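Local coordinates for protein aldehyde dehydrogenase (Listeria monocytogenes, PDB 3K9D) that probably oxidises the aldehyde or oxo group of a substrate, passing the electrons to NAD or NADP, at residues R261-K264 and E265-I268; I232-A235 and V236-L240. All coordinates share one frame; numbering follows the deposited sequence.

Interaction 1: residues R261-K264 and E265-I268; sequences RVNK and EAVI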
ATOM      1  N   ARG A 261      15.620 -35.793 -12.642  1.00 15.75           N
ATOM      2  CA  ARG A 261      16.732 -36.731 -12.882  1.00 21.66           C
ATOM      3  C   ARG A 261      16.760 -37.294 -14.298  1.00 29.09           C
ATOM      4  O   ARG A 261      17.836 -37.418 -14.894  1.00 15.78           O
ATOM      5  CB  ARG A 261      16.714 -37.895 -11.878  1.00 24.78           C
ATOM      6  CG  ARG A 261      17.928 -38.833 -12.001  1.00 20.53           C
ATOM      7  CD  ARG A 261      18.028 -39.784 -10.820  1.00 27.83           C
ATOM      8  NE  ARG A 261      18.069 -39.058  -9.555  1.00 33.78           N
ATOM      9  CZ  ARG A 261      19.180 -38.708  -8.918  1.00 44.43           C
ATOM     10  NH1 ARG A 261      20.369 -39.020  -9.413  1.00 34.01           N
ATOM     11  NH2 ARG A 261      19.100 -38.038  -7.783  1.00 28.72           N
ATOM     12  N   VAL A 262      15.579 -37.620 -14.834  1.00 19.98           N
ATOM     13  CA  VAL A 262      15.474 -38.189 -16.178  1.00 26.58           C
ATOM     14  C   VAL A 262      15.978 -37.224 -17.256  1.00 24.10           C
ATOM     15  O   VAL A 262      16.381 -37.649 -18.336  1.00 26.88           O
ATOM     16  CB  VAL A 262      14.023 -38.682 -16.526  1.00 26.55           C
ATOM     17  CG1 VAL A 262      13.632 -39.892 -15.687  1.00 30.46           C
ATOM     18  CG2 VAL A 262      13.003 -37.564 -16.384  1.00 29.46           C
ATOM     19  N   ASN A 263      15.983 -35.932 -16.935  1.00 13.95           N
ATOM     20  CA  ASN A 263      16.321 -34.900 -17.886  1.00 15.37           C
ATOM     21  C   ASN A 263      17.691 -34.274 -17.639  1.00 17.31           C
ATOM     22  O   ASN A 263      18.116 -33.408 -18.401  1.00 27.48           O
ATOM     23  CB  ASN A 263      15.238 -33.825 -17.861  1.00 22.20           C
ATOM     24  CG  ASN A 263      14.826 -33.375 -19.242  1.00 21.46           C
ATOM     25  OD1 ASN A 263      15.184 -33.987 -20.252  1.00 25.41           O
ATOM     26  ND2 ASN A 263      14.066 -32.304 -19.293  1.00 20.37           N
ATOM     27  N   LYS A 264      18.375 -34.723 -16.592  1.00 15.33           N
ATOM     28  CA  LYS A 264      19.582 -34.042 -16.076  1.00 17.69           C
ATOM     29  C   LYS A 264      20.739 -34.065 -17.080  1.00 18.26           C
ATOM     30  O   LYS A 264      21.250 -33.015 -17.456  1.00 16.36           O
ATOM     31  CB  LYS A 264      20.016 -34.671 -14.750  1.00 16.15           C
ATOM     32  CG  LYS A 264      21.296 -34.088 -14.163  1.00 18.05           C
ATOM     33  CD  LYS A 264      21.734 -34.852 -12.942  1.00 20.71           C
ATOM     34  CE  LYS A 264      23.198 -34.555 -12.634  1.00 30.43           C
ATOM     35  NZ  LYS A 264      23.363 -33.279 -11.887  1.00 37.47           N
ATOM     36  N   GLU A 265      21.115 -35.269 -17.516  1.00 19.56           N
ATOM     37  CA  GLU A 265      22.097 -35.479 -18.589  1.00 24.43           C
ATOM     38  C   GLU A 265      21.857 -34.605 -19.809  1.00 17.51           C
ATOM     39  O   GLU A 265      22.777 -33.945 -20.283  1.00 18.52           O
ATOM     40  CB  GLU A 265      22.093 -36.936 -19.048  1.00 26.66           C
ATOM     41  CG  GLU A 265      23.203 -37.780 -18.486  1.00 22.92           C
ATOM     42  CD  GLU A 265      23.298 -39.137 -19.166  1.00 32.79           C
ATOM     43  OE1 GLU A 265      23.222 -40.157 -18.453  1.00 39.43           O
ATOM     44  OE2 GLU A 265      23.432 -39.189 -20.409  1.00 38.56           O
ATOM     45  N   ALA A 266      20.622 -34.607 -20.308  1.00 19.47           N
ATOM     46  CA  ALA A 266      20.258 -33.819 -21.489  1.00 18.90           C
ATOM     47  C   ALA A 266      20.407 -32.314 -21.264  1.00 27.42           C
ATOM     48  O   ALA A 266      20.901 -31.590 -22.138  1.00 17.85           O
ATOM     49  CB  ALA A 266      18.840 -34.160 -21.927  1.00 20.36           C
ATOM     50  N   VAL A 267      19.995 -31.857 -20.078  1.00 19.31           N
ATOM     51  CA  VAL A 267      20.098 -30.453 -19.687  1.00 20.26           C
ATOM     52  C   VAL A 267      21.558 -29.989 -19.514  1.00 18.30           C
ATOM     53  O   VAL A 267      21.947 -28.922 -20.015  1.00 15.25           O
ATOM     54  CB  VAL A 267      19.246 -30.143 -18.408  1.00 12.56           C
ATOM     55  CG1 VAL A 267      19.547 -28.755 -17.890  1.00 14.83           C
ATOM     56  CG2 VAL A 267      17.746 -30.242 -18.747  1.00 13.46           C
ATOM     57  N   ILE A 268      22.356 -30.789 -18.816  1.00 18.94           N
ATOM     58  CA  ILE A 268      23.782 -30.481 -18.634  1.00 17.01           C
ATOM     59  C   ILE A 268      24.490 -30.398 -19.993  1.00 18.87           C
ATOM     60  O   ILE A 268      25.157 -29.402 -20.268  1.00 20.00           O
ATOM     61  CB  ILE A 268      24.475 -31.470 -17.651  1.00 18.80           C
ATOM     62  CG1 ILE A 268      23.858 -31.302 -16.250  1.00 20.71           C
ATOM     63  CG2 ILE A 268      25.998 -31.263 -17.634  1.00 20.81           C
ATOM     64  CD1 ILE A 268      24.574 -31.989 -15.141  1.00 20.53           C
TER
HETATM   65  O   HOH W   1      19.532 -37.842 -16.940  1.00 13.69           O
HETATM   66  O   HOH W   2      18.706 -36.817 -19.724  1.00  8.51           O
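Lys264 O receives the backbone N of Ile268 at 2.8 Å, and the N-H points at the oxygen almost without a bend (173°). One residue earlier the same spacing is kept, Val267 N donating to Asn263 O at 3.0 Å. In the turn before these, water takes over: one molecule donates to Arg261 O and accepts from Glu265 N, and a second, 2.8 Å from Val262 O and 3.0 Å from Ala266 N, does the same for the next pair. Near the start of helix 261-273, which follows directly on strand 256-260 of the parallel sheet, two waters thus bridge the i to i+4 pairs; Arg261 O also accepts Lys264 N, and direct i to i+4 bonds run from Asn263 onward. Along the helix side facing strand 346-352, Lys264 and Ile268 run side by side in the same direction. Lys264 has CG opposite its backbone N (chi1 177°) and stays extended until chi4 bends the end; Ile268 CD1 then lies 3.8 Å from CE and 3.7 Å from NZ of Lys264. That ammonium is held by a salt bridge to Glu328, while Phe349 packs against both side chains. Val267 is buried; its CG2 lies 3.2 Å from Asn263 O, and the side chain touches Val259 and Ile232. Ala266 CB comes within 4.0 Å of Asn263 OD1.

Interaction 2: residues I232-A235 and V236-L240; sequences IPRA and VKHIL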
ATOM      1  N   ILE A 232      14.443 -28.092 -24.275  1.00 20.30           N
ATOM      2  CA  ILE A 232      15.732 -27.836 -23.608  0.50 22.27           C
ATOM      3  C   ILE A 232      16.570 -26.761 -24.318  1.00 19.97           C
ATOM      4  O   ILE A 232      17.010 -25.810 -23.677  1.00 23.40           O
ATOM      5  CB  ILE A 232      16.601 -29.136 -23.396  0.50 19.79           C
ATOM      6  CG1 ILE A 232      15.776 -30.297 -22.831  0.50 17.41           C
ATOM      7  CG2 ILE A 232      17.819 -28.850 -22.516  0.50 17.24           C
ATOM      8  CD1 ILE A 232      15.230 -30.048 -21.462  0.50 14.33           C
ATOM      9  N   PRO A 233      16.814 -26.916 -25.655  1.00 17.62           N
ATOM     10  CA  PRO A 233      17.626 -25.856 -26.264  1.00 11.08           C
ATOM     11  C   PRO A 233      17.084 -24.430 -26.048  1.00 12.25           C
ATOM     12  O   PRO A 233      17.864 -23.512 -25.803  1.00 17.55           O
ATOM     13  CB  PRO A 233      17.609 -26.220 -27.765  1.00 18.81           C
ATOM     14  CG  PRO A 233      17.481 -27.711 -27.767  1.00 15.97           C
ATOM     15  CD  PRO A 233      16.480 -27.957 -26.655  1.00 16.05           C
ATOM     16  N   ARG A 234      15.767 -24.247 -26.120  1.00 20.24           N
ATOM     17  CA  ARG A 234      15.179 -22.932 -25.836  1.00 15.36           C
ATOM     18  C   ARG A 234      15.190 -22.574 -24.339  1.00 12.89           C
ATOM     19  O   ARG A 234      15.416 -21.419 -24.002  1.00 12.49           O
ATOM     20  CB  ARG A 234      13.753 -22.817 -26.391  1.00 18.91           C
ATOM     21  CG  ARG A 234      13.229 -21.376 -26.413  1.00 25.88           C
ATOM     22  CD  ARG A 234      11.938 -21.290 -27.199  1.00 31.26           C
ATOM     23  NE  ARG A 234      10.957 -22.219 -26.645  1.00 57.13           N
ATOM     24  CZ  ARG A 234       9.919 -21.865 -25.899  1.00 36.56           C
ATOM     25  NH1 ARG A 234       9.685 -20.582 -25.632  1.00 39.76           N
ATOM     26  NH2 ARG A 234       9.099 -22.804 -25.442  1.00 32.25           N
ATOM     27  N   ALA A 235      14.955 -23.553 -23.456  1.00 17.92           N
ATOM     28  CA  ALA A 235      15.018 -23.298 -22.009  1.00 16.06           C
ATOM     29  C   ALA A 235      16.416 -22.847 -21.609  1.00 19.69           C
ATOM     30  O   ALA A 235      16.557 -21.885 -20.866  1.00 23.04           O
ATOM     31  CB  ALA A 235      14.592 -24.523 -21.185  1.00 16.11           C
ATOM     32  N   VAL A 236      17.436 -23.521 -22.140  1.00 12.17           N
ATOM     33  CA  VAL A 236      18.818 -23.135 -21.927  1.00 13.39           C
ATOM     34  C   VAL A 236      19.118 -21.733 -22.478  1.00 14.29           C
ATOM     35  O   VAL A 236      19.731 -20.928 -21.788  1.00 15.54           O
ATOM     36  CB  VAL A 236      19.814 -24.210 -22.473  1.00 15.92           C
ATOM     37  CG1 VAL A 236      21.237 -23.734 -22.353  1.00 11.66           C
ATOM     38  CG2 VAL A 236      19.653 -25.530 -21.700  1.00 15.51           C
ATOM     39  N   LYS A 237      18.662 -21.443 -23.700  1.00 14.51           N
ATOM     40  CA  LYS A 237      18.889 -20.134 -24.351  1.00 15.36           C
ATOM     41  C   LYS A 237      18.257 -19.004 -23.539  1.00 14.17           C
ATOM     42  O   LYS A 237      18.870 -17.967 -23.339  1.00 20.29           O
ATOM     43  CB  LYS A 237      18.322 -20.141 -25.775  1.00 17.58           C
ATOM     44  CG  LYS A 237      18.455 -18.844 -26.554  1.00 16.67           C
ATOM     45  CD  LYS A 237      17.514 -18.846 -27.754  1.00 23.92           C
ATOM     46  CE  LYS A 237      17.540 -17.501 -28.476  1.00 34.67           C
ATOM     47  NZ  LYS A 237      16.870 -16.411 -27.686  1.00 23.97           N
ATOM     48  N   HIS A 238      17.035 -19.227 -23.064  1.00 16.85           N
ATOM     49  CA  HIS A 238      16.346 -18.249 -22.216  1.00 17.12           C
ATOM     50  C   HIS A 238      17.096 -17.968 -20.906  1.00 12.39           C
ATOM     51  O   HIS A 238      17.312 -16.819 -20.555  1.00 14.63           O
ATOM     52  CB  HIS A 238      14.905 -18.674 -21.953  1.00 16.06           C
ATOM     53  CG  HIS A 238      13.988 -18.477 -23.124  1.00 16.24           C
ATOM     54  ND1 HIS A 238      12.735 -19.049 -23.190  1.00 13.22           N
ATOM     55  CD2 HIS A 238      14.133 -17.760 -24.265  1.00 20.09           C
ATOM     56  CE1 HIS A 238      12.155 -18.705 -24.325  1.00 21.86           C
ATOM     57  NE2 HIS A 238      12.979 -17.920 -24.993  1.00 21.56           N
ATOM     58  N   ILE A 239      17.515 -19.021 -20.220  1.00 13.93           N
ATOM     59  CA  ILE A 239      18.219 -18.902 -18.937  1.00 19.59           C
ATOM     60  C   ILE A 239      19.550 -18.170 -19.150  1.00 19.71           C
ATOM     61  O   ILE A 239      19.931 -17.320 -18.353  1.00 20.78           O
ATOM     62  CB  ILE A 239      18.440 -20.298 -18.284  1.00 16.54           C
ATOM     63  CG1 ILE A 239      17.089 -20.918 -17.892  1.00 18.63           C
ATOM     64  CG2 ILE A 239      19.373 -20.216 -17.064  1.00 16.13           C
ATOM     65  CD1 ILE A 239      17.149 -22.364 -17.439  1.00 16.46           C
ATOM     66  N   LEU A 240      20.243 -18.501 -20.240  1.00 20.74           N
ATOM     67  CA  LEU A 240      21.488 -17.824 -20.586  1.00 17.77           C
ATOM     68  C   LEU A 240      21.256 -16.381 -21.010  1.00 11.98           C
ATOM     69  O   LEU A 240      22.020 -15.518 -20.608  1.00 18.92           O
ATOM     70  CB  LEU A 240      22.289 -18.595 -21.649  1.00 16.99           C
ATOM     71  CG  LEU A 240      22.722 -20.003 -21.223  1.00 18.43           C
ATOM     72  CD1 LEU A 240      23.502 -20.650 -22.345  1.00 10.83           C
ATOM     73  CD2 LEU A 240      23.566 -19.956 -19.952  1.00 19.28           C
TER
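This is an i to i+4 contact within the opening turns of helix 232-243, on the crossover between two neighbouring strands of the parallel sheet, and its main side-chain pair is Arg234 with His238. Arg234 sets its CG over the imidazole face: CG sits 3.9 Å from the centroid of the His238 ring, 25° off the normal, a CH-pi contact. CG lies opposite the backbone N of Arg234 (chi1 -166°), which places it over the ring, and a bend at chi3 brings NH1 to 3.4 Å from His238 CE1. The guanidinium stands nearly upright to the imidazole, the planes 85° apart. Arg234 O lies 3.3 Å above the ring plane of His238, displaced toward the rim, and also accepts His238 N at 2.9 Å. Two polar side chains reach the dimer partner: His238 NE2 is hydrogen-bonded to Glu451 of the second subunit, and Lys237 NZ forms salt bridges to Glu451 and Glu453 of that subunit as well as to Asp241 of its own chain. In the beta-alpha-beta unit formed by strand 223-226, this helix and strand 256-260, the side turned to the sheet is apolar. Ala235 and Ile239 pack on Ile226 there, and Ile239 N donates to Ala235 O at 3.1 Å. In the Ile232 conformer modelled here, one of two, Val236 CG2 meets Ile232 CG2 at 3.9 Å, the side chains set at an angle. Val236 N makes a nearly straight bond to Ile232 O (2.8 Å). Pro233 O serves two donors, Lys237 N at 3.1 Å and the side-chain amide of Gln274 from the loop beyond helix 261-273.

How the interactions relate
Interaction 2 comes first along the chain, on helix 232-243; strand 256-260 follows, and interaction 1 opens helix 261-273 straight after it. Their centres are about 13 Å apart, and the start of helix 232-243 lies against helix 261-273. Ile232, in one of its two conformers, packs with CD1 3.7 Å from Val267 CG2, and both Ile232 and Pro233 touch Glu270 farther along that helix. Both helices belong to the domain built on the seven-stranded parallel sheet, which in this family is the catalytic domain. Interaction 1 lies farther out, at the surface of the chain, whereas interaction 2 is partly buried and reaches the second subunit.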